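Local coordinates for probable endonuclease 4 (Thermotoga maritima, PDB 4HNO), which probably cleaves phosphodiester bonds at apurinic or apyrimidinic sites in damaged DNA, leaving a 3'-hydroxyl group and a 5'-terminal sugar phosphate, at residues I5-H10 / Q256-L262; N30-P36 / N68-S73; N78-P82 / P113-T119; V149-G153 / A229-H233. All coordinates share one frame; numbering follows the deposited sequence.

Interaction 1: I5-H10 / Q256-L262; sequences IKIGAH and QEVPWIL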
loop_
_atom_site.group_PDB
_atom_site.type_symbol
_atom_site.label_atom_id
_atom_site.label_comp_id
_atom_site.label_asym_id
_atom_site.label_seq_id
_atom_site.Cartn_x
_atom_site.Cartn_y
_atom_site.Cartn_z
ATOM N N ILE A 5 -6.760 -14.181 9.771
ATOM C CA ILE A 5 -6.176 -13.465 8.656
ATOM C C ILE A 5 -6.941 -12.183 8.420
ATOM O O ILE A 5 -8.174 -12.146 8.488
ATOM C CB ILE A 5 -6.228 -14.353 7.395
ATOM C CG1 ILE A 5 -5.385 -15.617 7.597
ATOM C CG2 ILE A 5 -5.794 -13.594 6.153
ATOM C CD1 ILE A 5 -3.928 -15.355 7.935
ATOM N N LYS A 6 -6.183 -11.124 8.154
ATOM C CA LYS A 6 -6.725 -9.822 7.786
ATOM C C LYS A 6 -6.473 -9.695 6.288
ATOM O O LYS A 6 -5.337 -9.688 5.857
ATOM C CB LYS A 6 -6.013 -8.711 8.559
ATOM C CG LYS A 6 -6.191 -8.795 10.083
ATOM C CD LYS A 6 -5.239 -7.829 10.780
ATOM C CE LYS A 6 -5.086 -8.071 12.260
ATOM N NZ LYS A 6 -4.074 -9.124 12.510
ATOM N N ILE A 7 -7.548 -9.679 5.502
ATOM C CA ILE A 7 -7.454 -9.750 4.062
ATOM C C ILE A 7 -8.552 -8.938 3.405
ATOM O O ILE A 7 -9.673 -8.847 3.906
ATOM C CB ILE A 7 -7.461 -11.215 3.567
ATOM C CG1 ILE A 7 -7.169 -11.285 2.072
ATOM C CG2 ILE A 7 -8.777 -11.910 3.906
ATOM C CD1 ILE A 7 -6.775 -12.690 1.600
ATOM N N GLY A 8 -8.210 -8.334 2.282
ATOM C CA GLY A 8 -9.177 -7.662 1.457
ATOM C C GLY A 8 -8.520 -7.249 0.156
ATOM O O GLY A 8 -7.528 -7.843 -0.253
ATOM N N ALA A 9 -9.084 -6.228 -0.481
ATOM C CA ALA A 9 -8.645 -5.807 -1.791
ATOM C C ALA A 9 -8.751 -4.300 -1.933
ATOM O O ALA A 9 -9.379 -3.620 -1.118
ATOM C CB ALA A 9 -9.481 -6.482 -2.876
ATOM N N HIS A 10 -8.126 -3.790 -2.981
ATOM C CA HIS A 10 -8.383 -2.447 -3.438
ATOM C C HIS A 10 -9.802 -2.422 -4.007
ATOM O O HIS A 10 -10.145 -3.223 -4.870
ATOM C CB HIS A 10 -7.361 -2.035 -4.488
ATOM C CG HIS A 10 -7.467 -0.588 -4.778
ATOM N ND1 HIS A 10 -6.713 0.350 -4.118
ATOM C CD2 HIS A 10 -8.368 0.094 -5.521
ATOM C CE1 HIS A 10 -7.096 1.549 -4.504
ATOM N NE2 HIS A 10 -8.095 1.423 -5.355
ATOM N N GLN A 256 1.275 -13.009 8.781
ATOM C CA GLN A 256 -0.147 -13.161 9.093
ATOM C C GLN A 256 -0.695 -12.020 9.953
ATOM O O GLN A 256 -1.897 -11.765 9.945
ATOM C CB GLN A 256 -0.409 -14.481 9.827
ATOM C CG GLN A 256 -0.132 -15.705 8.980
ATOM C CD GLN A 256 -0.341 -16.979 9.772
ATOM O OE1 GLN A 256 -1.066 -16.988 10.761
ATOM N NE2 GLN A 256 0.297 -18.057 9.345
ATOM N N GLU A 257 0.160 -11.370 10.730
ATOM C CA GLU A 257 -0.300 -10.304 11.601
ATOM C C GLU A 257 -0.694 -9.024 10.874
ATOM O O GLU A 257 -1.349 -8.166 11.455
ATOM C CB GLU A 257 0.756 -10.008 12.665
ATOM C CG GLU A 257 0.803 -11.050 13.776
ATOM C CD GLU A 257 -0.464 -11.094 14.629
ATOM O OE1 GLU A 257 -1.568 -11.268 14.070
ATOM O OE2 GLU A 257 -0.356 -10.957 15.864
ATOM N N VAL A 258 -0.313 -8.903 9.616
ATOM C CA VAL A 258 -0.482 -7.669 8.877
ATOM C C VAL A 258 -1.595 -7.844 7.848
ATOM O O VAL A 258 -1.674 -8.900 7.219
ATOM C CB VAL A 258 0.848 -7.323 8.168
ATOM C CG1 VAL A 258 0.708 -6.044 7.359
ATOM C CG2 VAL A 258 1.967 -7.193 9.186
ATOM N N PRO A 259 -2.439 -6.822 7.626
ATOM C CA PRO A 259 -3.432 -6.961 6.559
ATOM C C PRO A 259 -2.835 -7.202 5.172
ATOM O O PRO A 259 -1.857 -6.571 4.797
ATOM C CB PRO A 259 -4.204 -5.627 6.594
ATOM C CG PRO A 259 -4.030 -5.144 7.993
ATOM C CD PRO A 259 -2.620 -5.564 8.371
ATOM N N TRP A 260 -3.457 -8.121 4.442
ATOM C CA TRP A 260 -3.100 -8.484 3.068
ATOM C C TRP A 260 -4.142 -7.881 2.144
ATOM O O TRP A 260 -5.314 -8.247 2.206
ATOM C CB TRP A 260 -3.098 -10.011 2.892
ATOM C CG TRP A 260 -2.162 -10.735 3.795
ATOM C CD1 TRP A 260 -1.176 -10.207 4.569
ATOM C CD2 TRP A 260 -2.151 -12.157 4.039
ATOM N NE1 TRP A 260 -0.555 -11.207 5.275
ATOM C CE2 TRP A 260 -1.137 -12.410 4.967
ATOM C CE3 TRP A 260 -2.914 -13.228 3.563
ATOM C CZ2 TRP A 260 -0.869 -13.690 5.459
ATOM C CZ3 TRP A 260 -2.639 -14.501 4.042
ATOM C CH2 TRP A 260 -1.626 -14.715 4.975
ATOM N N ILE A 261 -3.708 -6.964 1.286
ATOM C CA ILE A 261 -4.597 -6.241 0.402
ATOM C C ILE A 261 -4.239 -6.592 -1.045
ATOM O O ILE A 261 -3.152 -6.300 -1.525
ATOM C CB ILE A 261 -4.471 -4.720 0.614
ATOM C CG1 ILE A 261 -4.913 -4.324 2.024
ATOM C CG2 ILE A 261 -5.231 -3.962 -0.465
ATOM C CD1 ILE A 261 -6.367 -4.583 2.338
ATOM N N LEU A 262 -5.184 -7.219 -1.732
ATOM C CA LEU A 262 -5.015 -7.595 -3.130
ATOM C C LEU A 262 -5.079 -6.381 -4.041
ATOM O O LEU A 262 -6.018 -5.587 -3.959
ATOM C CB LEU A 262 -6.136 -8.544 -3.530
ATOM C CG LEU A 262 -6.223 -9.861 -2.781
ATOM C CD1 LEU A 262 -7.611 -10.436 -2.945
ATOM C CD2 LEU A 262 -5.177 -10.820 -3.275
HETATM O O HOH W 1 -3.409 -11.344 7.690
HETATM O O HOH W 2 -3.949 -11.489 11.614
HETATM O O HOH W 3 -2.308 -8.379 14.065
#
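Lys6 lies across Pro259 and reaches on to Glu257, just ahead of the seam where strand 7-10 pairs with strand 260-262. From CB outward, the lysine meets Pro259 first. CB packs 3.7 Å from Pro259 CA, and CG, anti to the carbonyl carbon (chi1 -62°), carries the chain on so that CD passes 4.1 Å from Pro259 CG. CE then runs beside the carbonyl of Glu257, and a bend at the last torsion (chi4 84°) turns the ammonium group onto it. Lys6 NZ donates to Glu257 O at 3.1 Å, coming from above the carbonyl plane and not on a lone pair; its salt bridge to Glu257 OE1 is long, 3.6 Å. From the lysine's own carbonyl onward, four backbone bonds join the parallel strands, from Trp260 N to Lys6 O (2.8 Å) through to His10 N on Leu262 O. These are the first and last strands of the TIM barrel, so this ladder closes it. Beside the ladder, Ile5 CG2 sits over one face of the Trp260 indole, 4.2 Å from the centroid of its six-membered ring, while Ile7 CD1 meets the ring edge; Trp260 NE1 bonds to Ile255 O. Closure thus rests on a regular, buried backbone ladder, whereas the lysine adds a looser electrostatic tie, its ammonium group set among a carbonyl, waters and a more distant carboxylate.

Interaction 2: N30-P36 / N68-S73; sequences NSFQIFP and NAFCHS. With ZN (zinc ion), chain B.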
loop_
_atom_site.group_PDB
_atom_site.type_symbol
_atom_site.label_atom_id
_atom_site.label_comp_id
_atom_site.label_asym_id
_atom_site.label_seq_id
_atom_site.Cartn_x
_atom_site.Cartn_y
_atom_site.Cartn_z
ATOM N N ASN A 30 -12.101 -8.425 5.300
ATOM C CA ASN A 30 -12.266 -7.688 6.551
ATOM C C ASN A 30 -11.316 -6.491 6.597
ATOM O O ASN A 30 -11.125 -5.904 7.658
ATOM C CB ASN A 30 -12.064 -8.610 7.763
ATOM C CG ASN A 30 -10.686 -9.230 7.793
ATOM O OD1 ASN A 30 -9.772 -8.780 7.115
ATOM N ND2 ASN A 30 -10.537 -10.274 8.574
ATOM N N SER A 31 -10.779 -6.135 5.425
ATOM C CA SER A 31 -9.818 -5.058 5.254
ATOM C C SER A 31 -10.050 -4.484 3.859
ATOM O O SER A 31 -10.617 -5.159 3.002
ATOM C CB SER A 31 -8.397 -5.635 5.299
ATOM O OG SER A 31 -8.151 -6.367 6.493
ATOM N N PHE A 32 -9.581 -3.268 3.590
ATOM C CA PHE A 32 -9.669 -2.740 2.237
ATOM C C PHE A 32 -8.716 -1.587 2.033
ATOM O O PHE A 32 -8.259 -0.962 3.003
ATOM C CB PHE A 32 -11.100 -2.274 1.870
ATOM C CG PHE A 32 -11.663 -1.176 2.745
ATOM C CD1 PHE A 32 -11.314 0.141 2.543
ATOM C CD2 PHE A 32 -12.593 -1.471 3.721
ATOM C CE1 PHE A 32 -11.868 1.142 3.325
ATOM C CE2 PHE A 32 -13.144 -0.479 4.501
ATOM C CZ PHE A 32 -12.790 0.823 4.299
ATOM N N GLN A 33 -8.461 -1.309 0.759
ATOM C CA GLN A 33 -7.795 -0.084 0.329
ATOM C C GLN A 33 -8.693 0.608 -0.685
ATOM O O GLN A 33 -9.361 -0.057 -1.468
ATOM C CB GLN A 33 -6.429 -0.412 -0.278
ATOM C CG GLN A 33 -5.658 0.796 -0.792
ATOM C CD GLN A 33 -4.297 0.358 -1.277
ATOM O OE1 GLN A 33 -3.308 0.450 -0.557
ATOM N NE2 GLN A 33 -4.272 -0.144 -2.497
ATOM N N ILE A 34 -8.685 1.935 -0.656
ATOM C CA ILE A 34 -9.437 2.752 -1.601
ATOM C C ILE A 34 -8.581 3.918 -2.041
ATOM O O ILE A 34 -7.700 4.371 -1.324
ATOM C CB ILE A 34 -10.736 3.299 -0.975
ATOM C CG1 ILE A 34 -10.490 3.890 0.414
ATOM C CG2 ILE A 34 -11.777 2.187 -0.878
ATOM C CD1 ILE A 34 -11.626 4.790 0.937
ATOM N N PHE A 35 -8.874 4.466 -3.216
ATOM C CA PHE A 35 -8.388 5.804 -3.554
ATOM C C PHE A 35 -9.208 6.839 -2.759
ATOM O O PHE A 35 -10.325 6.571 -2.355
ATOM C CB PHE A 35 -8.486 6.071 -5.055
ATOM C CG PHE A 35 -7.476 5.302 -5.882
ATOM C CD1 PHE A 35 -7.897 4.469 -6.893
ATOM C CD2 PHE A 35 -6.113 5.447 -5.677
ATOM C CE1 PHE A 35 -6.963 3.784 -7.674
ATOM C CE2 PHE A 35 -5.192 4.758 -6.437
ATOM C CZ PHE A 35 -5.614 3.926 -7.435
ATOM N N PRO A 36 -8.670 8.041 -2.574
ATOM C CA PRO A 36 -9.389 9.070 -1.806
ATOM C C PRO A 36 -10.279 9.949 -2.675
ATOM O O PRO A 36 -10.995 10.781 -2.147
ATOM C CB PRO A 36 -8.254 9.887 -1.162
ATOM C CG PRO A 36 -7.010 9.493 -1.885
ATOM C CD PRO A 36 -7.283 8.434 -2.852
ATOM N N ASN A 68 -7.497 -1.694 9.559
ATOM C CA ASN A 68 -7.478 -2.504 8.357
ATOM C C ASN A 68 -8.008 -1.762 7.128
ATOM O O ASN A 68 -8.281 -2.407 6.115
ATOM C CB ASN A 68 -8.322 -3.773 8.536
ATOM C CG ASN A 68 -7.854 -4.677 9.684
ATOM O OD1 ASN A 68 -6.865 -4.437 10.395
ATOM N ND2 ASN A 68 -8.607 -5.748 9.864
ATOM N N ALA A 69 -8.143 -0.439 7.230
ATOM C CA ALA A 69 -8.703 0.384 6.173
ATOM C C ALA A 69 -7.653 1.403 5.753
ATOM O O ALA A 69 -7.104 2.120 6.592
ATOM C CB ALA A 69 -9.971 1.085 6.664
ATOM N N PHE A 70 -7.381 1.463 4.459
ATOM C CA PHE A 70 -6.272 2.242 3.946
ATOM C C PHE A 70 -6.701 3.046 2.729
ATOM O O PHE A 70 -7.490 2.561 1.918
ATOM C CB PHE A 70 -5.123 1.292 3.495
ATOM C CG PHE A 70 -4.686 0.339 4.556
ATOM C CD1 PHE A 70 -5.319 -0.882 4.714
ATOM C CD2 PHE A 70 -3.638 0.655 5.418
ATOM C CE1 PHE A 70 -4.912 -1.776 5.668
ATOM C CE2 PHE A 70 -3.231 -0.225 6.381
ATOM C CZ PHE A 70 -3.877 -1.454 6.499
ATOM N N CYS A 71 -6.110 4.221 2.542
ATOM C CA CYS A 71 -6.190 4.912 1.275
ATOM C C CYS A 71 -4.871 4.764 0.528
ATOM O O CYS A 71 -3.807 4.730 1.141
ATOM C CB CYS A 71 -6.500 6.398 1.416
ATOM S SG CYS A 71 -8.241 6.812 1.641
ATOM N N HIS A 72 -4.948 4.677 -0.788
ATOM C CA HIS A 72 -3.787 4.776 -1.678
ATOM C C HIS A 72 -3.839 6.137 -2.355
ATOM O O HIS A 72 -4.859 6.539 -2.876
ATOM C CB HIS A 72 -3.809 3.680 -2.745
ATOM C CG HIS A 72 -2.486 3.430 -3.414
ATOM N ND1 HIS A 72 -1.795 4.378 -4.132
ATOM C CD2 HIS A 72 -1.735 2.304 -3.472
ATOM C CE1 HIS A 72 -0.668 3.840 -4.592
ATOM N NE2 HIS A 72 -0.606 2.574 -4.211
ATOM N N SER A 73 -2.719 6.845 -2.328
ATOM C CA SER A 73 -2.564 8.161 -2.898
ATOM C C SER A 73 -2.644 8.068 -4.402
ATOM O O SER A 73 -2.369 7.025 -4.999
ATOM C CB SER A 73 -1.215 8.704 -2.423
ATOM O OG SER A 73 -0.868 9.951 -2.939
HETATM ZN ZN ZN B . 0.934 1.309 -4.700
HETATM O O HOH W 4 0.427 -0.411 -5.382
#
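Phe32 and Ala69 face each other across two parallel neighbours of the TIM barrel, strands 31-34 and 69-72, which with helix 49-61 make a beta-alpha-beta unit. The tight part is the strand pair itself. Backbone bonds alternate from Phe32 N on Asn68 O to His72 N on Ile34 O (2.8 Å), and Ala69 CB rests over the face of the Phe32 ring, 4.1 Å from its centroid. Facing the metals, Gln33 extends from a CG anti to the backbone N (chi1 179°), and its amide, turned 88° from the His72 imidazole, meets that ring at the edge, with NE2 3.7 Å from His72 CD2. The amide is held further by His218, Glu263 and His10. The Asn30 end is looser, Asn68 ND2 making a weak bond to Asn30 O at 3.4 Å. Phe35 is the exposed side, bringing the edge of its ring to the carbonyl of His72, a buried oxygen that accepts no hydrogen bond. His72 is fixed at both ring nitrogens: ND1 donates to a lone pair of Ser73 O at 2.8 Å, in the ring plane, and NE2 binds the zinc ion at 2.0 Å, with His112, Glu147 and a water.

Interaction 3: N78-P82 / P113-T119; sequences NLASP and PGSHLGT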
loop_
_atom_site.group_PDB
_atom_site.type_symbol
_atom_site.label_atom_id
_atom_site.label_comp_id
_atom_site.label_asym_id
_atom_site.label_seq_id
_atom_site.Cartn_x
_atom_site.Cartn_y
_atom_site.Cartn_z
ATOM N N ASN A 78 4.072 13.132 -7.141
ATOM C CA ASN A 78 5.460 12.714 -7.260
ATOM C C ASN A 78 6.344 13.693 -6.510
ATOM O O ASN A 78 6.822 14.683 -7.060
ATOM C CB ASN A 78 5.881 12.623 -8.715
ATOM C CG ASN A 78 7.304 12.161 -8.847
ATOM O OD1 ASN A 78 7.938 11.783 -7.861
ATOM N ND2 ASN A 78 7.845 12.219 -10.059
ATOM N N LEU A 79 6.550 13.384 -5.236
ATOM C CA LEU A 79 7.359 14.225 -4.361
ATOM C C LEU A 79 8.854 14.183 -4.680
ATOM O O LEU A 79 9.608 14.951 -4.101
ATOM C CB LEU A 79 7.170 13.828 -2.900
ATOM C CG LEU A 79 5.769 13.993 -2.314
ATOM C CD1 LEU A 79 5.792 13.491 -0.863
ATOM C CD2 LEU A 79 5.279 15.421 -2.393
ATOM N N ALA A 80 9.274 13.294 -5.587
ATOM C CA ALA A 80 10.660 13.292 -6.041
ATOM C C ALA A 80 10.852 14.067 -7.332
ATOM O O ALA A 80 11.976 14.168 -7.812
ATOM C CB ALA A 80 11.184 11.878 -6.220
ATOM N N SER A 81 9.795 14.617 -7.904
ATOM C CA SER A 81 9.922 15.237 -9.209
ATOM C C SER A 81 10.954 16.341 -9.185
ATOM O O SER A 81 10.946 17.185 -8.289
ATOM C CB SER A 81 8.604 15.849 -9.644
ATOM O OG SER A 81 8.780 16.508 -10.885
ATOM N N PRO A 82 11.801 16.414 -10.208
ATOM C CA PRO A 82 12.738 17.534 -10.332
ATOM C C PRO A 82 12.093 18.762 -10.977
ATOM O O PRO A 82 12.793 19.739 -11.213
ATOM C CB PRO A 82 13.834 16.953 -11.232
ATOM C CG PRO A 82 13.081 16.028 -12.122
ATOM C CD PRO A 82 12.026 15.393 -11.240
ATOM N N PRO A 113 7.004 6.488 -3.138
ATOM C CA PRO A 113 7.872 7.627 -2.820
ATOM C C PRO A 113 8.025 8.652 -3.927
ATOM O O PRO A 113 7.986 9.856 -3.644
ATOM C CB PRO A 113 9.200 6.946 -2.471
ATOM C CG PRO A 113 8.771 5.627 -1.876
ATOM C CD PRO A 113 7.616 5.199 -2.737
ATOM N N GLY A 114 8.224 8.198 -5.148
ATOM C CA GLY A 114 8.373 9.097 -6.266
ATOM C C GLY A 114 9.444 8.627 -7.235
ATOM O O GLY A 114 10.124 7.621 -7.025
ATOM N N SER A 115 9.573 9.390 -8.316
ATOM C CA SER A 115 10.615 9.169 -9.311
ATOM C C SER A 115 11.390 10.461 -9.525
ATOM O O SER A 115 10.797 11.516 -9.747
ATOM C CB SER A 115 10.042 8.732 -10.630
ATOM O OG SER A 115 11.073 8.818 -11.625
ATOM N N HIS A 116 12.727 10.364 -9.497
ATOM C CA HIS A 116 13.588 11.510 -9.739
ATOM C C HIS A 116 13.857 11.777 -11.200
ATOM O O HIS A 116 14.553 12.729 -11.556
ATOM C CB HIS A 116 14.905 11.379 -8.986
ATOM C CG HIS A 116 15.642 10.123 -9.284
ATOM N ND1 HIS A 116 16.216 9.866 -10.505
ATOM C CD2 HIS A 116 15.861 9.034 -8.515
ATOM C CE1 HIS A 116 16.768 8.666 -10.463
ATOM N NE2 HIS A 116 16.560 8.138 -9.269
ATOM N N LEU A 117 13.311 10.930 -12.067
ATOM C CA LEU A 117 13.445 11.094 -13.524
ATOM C C LEU A 117 14.904 11.197 -14.021
ATOM O O LEU A 117 15.200 11.843 -15.038
ATOM C CB LEU A 117 12.627 12.300 -14.002
ATOM C CG LEU A 117 11.108 12.081 -14.055
ATOM C CD1 LEU A 117 10.510 12.022 -12.657
ATOM C CD2 LEU A 117 10.400 13.155 -14.879
ATOM N N GLY A 118 15.804 10.527 -13.308
ATOM C CA GLY A 118 17.216 10.481 -13.664
ATOM C C GLY A 118 18.073 11.633 -13.154
ATOM O O GLY A 118 19.156 11.870 -13.664
ATOM N N THR A 119 17.597 12.341 -12.135
ATOM C CA THR A 119 18.305 13.486 -11.565
ATOM C C THR A 119 18.940 13.193 -10.206
ATOM O O THR A 119 19.432 14.108 -9.540
ATOM C CB THR A 119 17.388 14.710 -11.420
ATOM O OG1 THR A 119 16.362 14.443 -10.459
ATOM C CG2 THR A 119 16.780 15.100 -12.759
HETATM O O HOH W 5 5.540 11.100 -4.021
#
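The carboxamide of Asn78 is gripped from both faces and at one edge by backbone atoms. Ser115 N donates to Asn78 OD1 at 2.9 Å from one face of the amide, and Ala80 N donates to the same oxygen at 3.0 Å from the opposite face, both well out of its plane and off its lone pairs. At the edge, Asn78 ND2 gives a nearly in-plane bond to a lone pair of Ser115 O at 3.1 Å. A chi1 of -179° stretches the side chain away from its own N and over to Ser115, where bonds on both ends of the amide fix its rotation. The second flat group, the His116 imidazole, has Gly118 CA at its edge, and its ND1 accepts from Gly118 N. The bond from Ala80 N makes an Asx turn within the type I beta turn Asn78 to Ser81. This turn lies in the TIM-barrel loop between strand 69-72 and helix 84-104, and meets the next barrel strand, 108-115, at its outgoing end. There a type I' turn, His116 to Thr119, lies against Pro82: the proline ring crosses Leu117 at about a right angle, Pro82 CD to Leu117 CD1 4.0 Å, and Pro82 CB lies 3.6 Å from Thr119 OG1. That hydroxyl donates to His116 O, and Arg127 of helix 121-136 bonds both to it and to Ala80 O. Further back, a water accepts from Leu79 N beside Pro113 O.

Interaction 4: V149-G153 / A229-H233; sequences VSQKG and AKDRH. With MN (manganese (II) ion), chain C.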
loop_
_atom_site.group_PDB
_atom_site.type_symbol
_atom_site.label_atom_id
_atom_site.label_comp_id
_atom_site.label_asym_id
_atom_site.label_seq_id
_atom_site.Cartn_x
_atom_site.Cartn_y
_atom_site.Cartn_z
ATOM N N VAL A 149 8.473 -0.159 -4.452
ATOM C CA VAL A 149 8.107 -0.079 -5.848
ATOM C C VAL A 149 9.100 -0.898 -6.675
ATOM O O VAL A 149 10.068 -1.456 -6.171
ATOM C CB VAL A 149 8.029 1.384 -6.326
ATOM C CG1 VAL A 149 6.898 2.105 -5.600
ATOM C CG2 VAL A 149 9.354 2.098 -6.153
ATOM N N SER A 150 8.849 -0.948 -7.970
ATOM C CA SER A 150 9.747 -1.631 -8.890
ATOM C C SER A 150 10.816 -0.670 -9.408
ATOM O O SER A 150 10.652 0.557 -9.387
ATOM C CB SER A 150 8.946 -2.226 -10.035
ATOM O OG SER A 150 7.928 -3.058 -9.536
ATOM N N GLN A 151 11.917 -1.236 -9.878
ATOM C CA GLN A 151 13.070 -0.465 -10.336
ATOM C C GLN A 151 12.872 -0.089 -11.801
ATOM O O GLN A 151 13.422 -0.724 -12.702
ATOM C CB GLN A 151 14.353 -1.259 -10.140
ATOM C CG GLN A 151 15.578 -0.450 -10.375
ATOM C CD GLN A 151 16.844 -1.253 -10.337
ATOM O OE1 GLN A 151 16.826 -2.477 -10.316
ATOM N NE2 GLN A 151 17.966 -0.562 -10.352
ATOM N N LYS A 152 12.067 0.931 -12.017
ATOM C CA LYS A 152 11.709 1.402 -13.344
ATOM C C LYS A 152 11.887 2.898 -13.335
ATOM O O LYS A 152 11.515 3.578 -12.381
ATOM C CB LYS A 152 10.262 1.058 -13.680
ATOM C CG LYS A 152 9.947 -0.420 -13.602
ATOM C CD LYS A 152 8.464 -0.668 -13.708
ATOM C CE LYS A 152 7.957 -0.395 -15.110
ATOM N NZ LYS A 152 6.489 -0.610 -15.232
ATOM N N GLY A 153 12.511 3.354 -14.417
ATOM C CA GLY A 153 12.978 4.707 -14.572
ATOM C C GLY A 153 13.716 5.189 -13.359
ATOM O O GLY A 153 14.646 4.577 -12.838
ATOM N N ALA A 229 11.764 -6.519 -12.640
ATOM C CA ALA A 229 11.559 -5.060 -12.660
ATOM C C ALA A 229 10.460 -4.616 -13.633
ATOM O O ALA A 229 10.589 -3.577 -14.255
ATOM C CB ALA A 229 12.877 -4.334 -12.925
ATOM N N LYS A 230 9.362 -5.362 -13.714
ATOM C CA LYS A 230 8.316 -5.099 -14.712
ATOM C C LYS A 230 7.043 -4.447 -14.178
ATOM O O LYS A 230 6.316 -3.813 -14.939
ATOM C CB LYS A 230 7.915 -6.397 -15.413
ATOM C CG LYS A 230 8.990 -6.946 -16.336
ATOM C CD LYS A 230 9.189 -6.091 -17.575
ATOM C CE LYS A 230 10.287 -6.647 -18.470
ATOM N NZ LYS A 230 10.342 -5.916 -19.759
ATOM N N ASP A 231 6.742 -4.633 -12.898
ATOM C CA ASP A 231 5.508 -4.127 -12.277
ATOM C C ASP A 231 4.254 -4.468 -13.073
ATOM O O ASP A 231 3.490 -3.616 -13.482
ATOM C CB ASP A 231 5.576 -2.643 -12.013
ATOM C CG ASP A 231 4.519 -2.183 -11.021
ATOM O OD1 ASP A 231 4.459 -0.983 -10.725
ATOM O OD2 ASP A 231 3.767 -3.036 -10.483
ATOM N N ARG A 232 4.036 -5.766 -13.223
ATOM C CA ARG A 232 2.793 -6.290 -13.766
ATOM C C ARG A 232 2.246 -7.337 -12.798
ATOM O O ARG A 232 2.763 -8.470 -12.686
ATOM C CB ARG A 232 3.001 -6.873 -15.173
ATOM C CG ARG A 232 3.374 -5.828 -16.228
ATOM C CD ARG A 232 2.270 -4.791 -16.413
ATOM N NE ARG A 232 2.546 -3.862 -17.510
ATOM C CZ ARG A 232 3.205 -2.711 -17.380
ATOM N NH1 ARG A 232 3.673 -2.333 -16.194
ATOM N NH2 ARG A 232 3.399 -1.936 -18.439
ATOM N N HIS A 233 1.200 -6.932 -12.075
ATOM C CA HIS A 233 0.626 -7.783 -11.066
ATOM C C HIS A 233 -0.126 -8.945 -11.713
ATOM O O HIS A 233 -0.642 -8.843 -12.828
ATOM C CB HIS A 233 -0.374 -7.010 -10.199
ATOM C CG HIS A 233 0.160 -5.766 -9.557
ATOM N ND1 HIS A 233 -0.623 -5.022 -8.706
ATOM C CD2 HIS A 233 1.328 -5.088 -9.664
ATOM C CE1 HIS A 233 0.057 -3.949 -8.311
ATOM N NE2 HIS A 233 1.243 -3.960 -8.889
HETATM MN MN MN C . 2.456 -2.222 -9.162
HETATM O O HOH W 6 6.476 0.189 -9.090
HETATM O O HOH W 7 5.124 0.840 -12.734
#
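Lys152 runs across Asp231 and Arg232 at about a right angle to each, and that crossing organises the contact. Its CG passes 3.3 Å from Ala229 O and its CD lies 3.9 Å from Asp231 CB, so the aliphatic part of the lysine packs along residues 229-231. A bend at the third torsion (chi3 71°) then brings the ammonium group over the Lys230 carbonyl, where NZ donates to Lys230 O at 3.2 Å from well above the carbonyl plane. The Arg232 guanidinium approaches the same nitrogen obliquely, NH1 to Lys152 NZ 3.4 Å. This close pairing of like charges is probably eased by oxygen, Lys230 O for the lysine and, for the arginine, Asp231 O, to which NH1 bonds within the guanidinium plane. On the inner side, Ser150 OG touches Asp231 CB at 3.4 Å and is itself bonded to Asp187, which also holds the backbone N of Asp231 and of Lys230. In Asp231, chi1 -163° swings CG away from its own N, and the carboxylate faces the metal. Its OD2 binds the manganese ion at 2.0 Å, alongside NE2 of His233 and, from helix 182-187, His184; zinc is also found at this site. The other oxygen, OD1, takes two waters, one leading to Ser150 N and the other to Lys152 NZ. The two loops therefore meet through one direct hydrogen bond, the rest being packing and water. Lys152 NZ stays 5.0 Å from Asp231 OD1, so the lysine may influence the carboxylate at a distance, with a water between them.

The four contacts lie around the TIM barrel in two touching pairs, 1 with 2 and 3 with 4. Interaction 1 joins the first strand to the last; interaction 2, inside the chain span that this pairing brackets, joins the second to the third. They adjoin through strands 7-10 and 31-34, with centres about 11 Å apart. Interaction 3 comes next along the sequence and lies on the far side of the chain's centre, about 29 Å from interaction 1 between centres, where strand 108-115 runs out into its loop. Interaction 4 ties two later loops together and touches interaction 3 where Pro113 CD meets Val149 CG1 at 4.3 Å. Interactions 2 and 4, about 22 Å apart by centres, each supply ligands to the metal cluster, so distant parts of the sequence converge on one active site.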